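Local atomic coordinates of RagB/SusD domain protein (Flavobacterium johnsoniae, PDB entry 5J5U), a protein that probably binds chitin chains at the cell surface as the SusD-like component of a chitin-utilization locus. Residues D121-E126 against P138-Q143. Sequence-based numbering, arbitrary orientation.
Sequences DVPYSE and PKYDKQ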
loop_
_atom_site.group_PDB
_atom_site.type_symbol
_atom_site.label_atom_id
_atom_site.label_comp_id
_atom_site.label_asym_id
_atom_site.label_seq_id
_atom_site.Cartn_x
_atom_site.Cartn_y
_atom_site.Cartn_z
ATOM N N ASP A 121 -2.917 7.766 -16.032
ATOM C CA ASP A 121 -2.214 8.926 -16.569
ATOM C C ASP A 121 -2.572 10.139 -15.720
ATOM O O ASP A 121 -3.737 10.402 -15.477
ATOM C CB ASP A 121 -2.570 9.203 -18.037
ATOM C CG ASP A 121 -2.118 8.097 -18.996
ATOM O OD1 ASP A 121 -1.395 7.156 -18.602
ATOM O OD2 ASP A 121 -2.496 8.181 -20.180
ATOM N N VAL A 122 -1.571 10.863 -15.238
ATOM C CA VAL A 122 -1.815 12.008 -14.354
ATOM C C VAL A 122 -0.811 13.122 -14.627
ATOM O O VAL A 122 0.294 12.862 -15.099
ATOM C CB VAL A 122 -1.710 11.623 -12.840
ATOM C CG1 VAL A 122 -2.746 10.586 -12.440
ATOM C CG2 VAL A 122 -0.318 11.161 -12.513
ATOM N N PRO A 123 -1.183 14.371 -14.317
ATOM C CA PRO A 123 -0.157 15.428 -14.343
ATOM C C PRO A 123 1.024 15.099 -13.415
ATOM O O PRO A 123 0.869 14.737 -12.229
ATOM C CB PRO A 123 -0.912 16.679 -13.866
ATOM C CG PRO A 123 -2.347 16.405 -14.212
ATOM C CD PRO A 123 -2.544 14.902 -14.108
ATOM N N TYR A 124 2.221 15.174 -13.975
ATOM C CA TYR A 124 3.407 14.909 -13.174
ATOM C C TYR A 124 4.520 15.883 -13.594
ATOM O O TYR A 124 4.800 16.858 -12.891
ATOM C CB TYR A 124 3.825 13.446 -13.317
ATOM C CG TYR A 124 5.003 13.035 -12.483
ATOM C CD1 TYR A 124 5.086 13.386 -11.142
ATOM C CD2 TYR A 124 6.026 12.262 -13.027
ATOM C CE1 TYR A 124 6.179 13.007 -10.367
ATOM C CE2 TYR A 124 7.122 11.867 -12.262
ATOM C CZ TYR A 124 7.192 12.246 -10.930
ATOM O OH TYR A 124 8.268 11.857 -10.150
ATOM N N SER A 125 5.105 15.639 -14.759
ATOM C CA SER A 125 6.193 16.465 -15.277
ATOM C C SER A 125 5.856 17.955 -15.286
ATOM O O SER A 125 6.713 18.779 -14.988
ATOM C CB SER A 125 6.579 15.992 -16.683
ATOM O OG SER A 125 5.535 16.256 -17.606
ATOM N N GLU A 126 4.605 18.304 -15.563
ATOM C CA GLU A 126 4.174 19.714 -15.532
ATOM C C GLU A 126 3.348 20.076 -14.296
ATOM O O GLU A 126 2.620 21.071 -14.300
ATOM C CB GLU A 126 3.364 20.049 -16.778
ATOM C CG GLU A 126 4.119 19.803 -18.058
ATOM C CD GLU A 126 3.280 20.102 -19.281
ATOM O OE1 GLU A 126 2.088 20.454 -19.118
ATOM O OE2 GLU A 126 3.817 19.968 -20.405
ATOM N N PRO A 138 -1.696 21.739 -16.879
ATOM C CA PRO A 138 -0.669 20.705 -17.083
ATOM C C PRO A 138 -1.207 19.484 -17.812
ATOM O O PRO A 138 -2.341 19.057 -17.556
ATOM C CB PRO A 138 -0.266 20.329 -15.657
ATOM C CG PRO A 138 -1.516 20.547 -14.875
ATOM C CD PRO A 138 -2.179 21.764 -15.488
ATOM N N LYS A 139 -0.389 18.915 -18.692
ATOM C CA LYS A 139 -0.756 17.703 -19.418
ATOM C C LYS A 139 -0.744 16.493 -18.488
ATOM O O LYS A 139 -0.167 16.538 -17.393
ATOM C CB LYS A 139 0.187 17.481 -20.605
ATOM C CG LYS A 139 1.605 17.087 -20.203
ATOM C CD LYS A 139 2.531 17.099 -21.408
ATOM C CE LYS A 139 3.993 16.844 -21.039
ATOM N NZ LYS A 139 4.345 15.381 -20.974
ATOM N N TYR A 140 -1.416 15.426 -18.914
ATOM C CA TYR A 140 -1.403 14.154 -18.194
ATOM C C TYR A 140 -0.306 13.313 -18.807
ATOM O O TYR A 140 -0.362 13.049 -19.996
ATOM C CB TYR A 140 -2.759 13.446 -18.301
ATOM C CG TYR A 140 -3.902 14.094 -17.523
ATOM C CD1 TYR A 140 -4.227 15.447 -17.700
ATOM C CD2 TYR A 140 -4.686 13.338 -16.644
ATOM C CE1 TYR A 140 -5.270 16.038 -17.008
ATOM C CE2 TYR A 140 -5.736 13.917 -15.942
ATOM C CZ TYR A 140 -6.017 15.270 -16.125
ATOM O OH TYR A 140 -7.037 15.848 -15.428
ATOM N N ASP A 141 0.729 12.954 -18.051
ATOM C CA ASP A 141 1.772 12.079 -18.616
ATOM C C ASP A 141 1.230 10.671 -18.795
ATOM O O ASP A 141 0.493 10.180 -17.934
ATOM C CB ASP A 141 3.028 11.997 -17.743
ATOM C CG ASP A 141 3.649 13.348 -17.452
ATOM O OD1 ASP A 141 3.390 14.325 -18.175
ATOM O OD2 ASP A 141 4.426 13.430 -16.480
ATOM N N LYS A 142 1.599 10.014 -19.889
ATOM C CA LYS A 142 1.313 8.600 -20.016
ATOM C C LYS A 142 2.004 7.831 -18.884
ATOM O O LYS A 142 3.192 8.059 -18.590
ATOM C CB LYS A 142 1.764 8.078 -21.376
ATOM C CG LYS A 142 0.971 8.615 -22.540
ATOM C CD LYS A 142 1.650 8.297 -23.862
ATOM C CE LYS A 142 1.804 6.787 -24.082
ATOM N NZ LYS A 142 1.872 6.417 -25.535
ATOM N N GLN A 143 1.260 6.912 -18.265
ATOM C CA GLN A 143 1.778 6.165 -17.115
ATOM C C GLN A 143 3.102 5.468 -17.438
ATOM O O GLN A 143 4.016 5.464 -16.614
ATOM C CB GLN A 143 0.751 5.138 -16.610
ATOM C CG GLN A 143 1.211 4.390 -15.344
ATOM C CD GLN A 143 0.178 3.398 -14.806
ATOM O OE1 GLN A 143 -0.139 2.390 -15.455
ATOM N NE2 GLN A 143 -0.331 3.668 -13.601
HETATM O O HOH W 1 2.509 16.438 -16.461
#
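Val122 and Asp141 meet where the two irregular segments 121-126 and 138-143 run antiparallel, with Asp141 N donating to Val122 O at 3.0 Å. Beyond this pair Asp141, its CG anti to the carbonyl carbon and beside the backbone N (chi1 -56°), turns its carboxylate onto Ser125 in a two-pronged grip: OD2 accepts Ser125 N almost straight (2.9 Å, 171°) and OD1 takes the hydroxyl OG, both on syn sides. Lys139 NZ reaches the same OD1 from above the carboxylate plane, forming a salt bridge of 3.1 Å. A water completes the cluster, accepting from Tyr124 N and Glu126 N and donating to Lys139 O and Asp141 OD1. An alanine in place of Asp141 would probably leave Ser125 N, the Ser125 hydroxyl and the Lys139 ammonium without their shared acceptor group, freeing the 124-126 backbone to shift. The two segments form the ends of the long connection between helices 98-119 and 143-160 of the largely helical, SusD-like fold, and they pack on helix 66-90 and helix 459-468. Pro123 lies alongside Tyr140, its CD over the ring centre in a CH-pi contact (3.6 Å), while Tyr140 OH bonds Glu454. At one end Glu126 OE1 accepts Lys139 N (2.9 Å), its carboxylate lying across the lysine chain. At the other, Asp121 OD1 receives Gln143 N, at the start of helix 143-160, from above the carboxylate plane (2.7 Å), and OD2 pairs with Arg468.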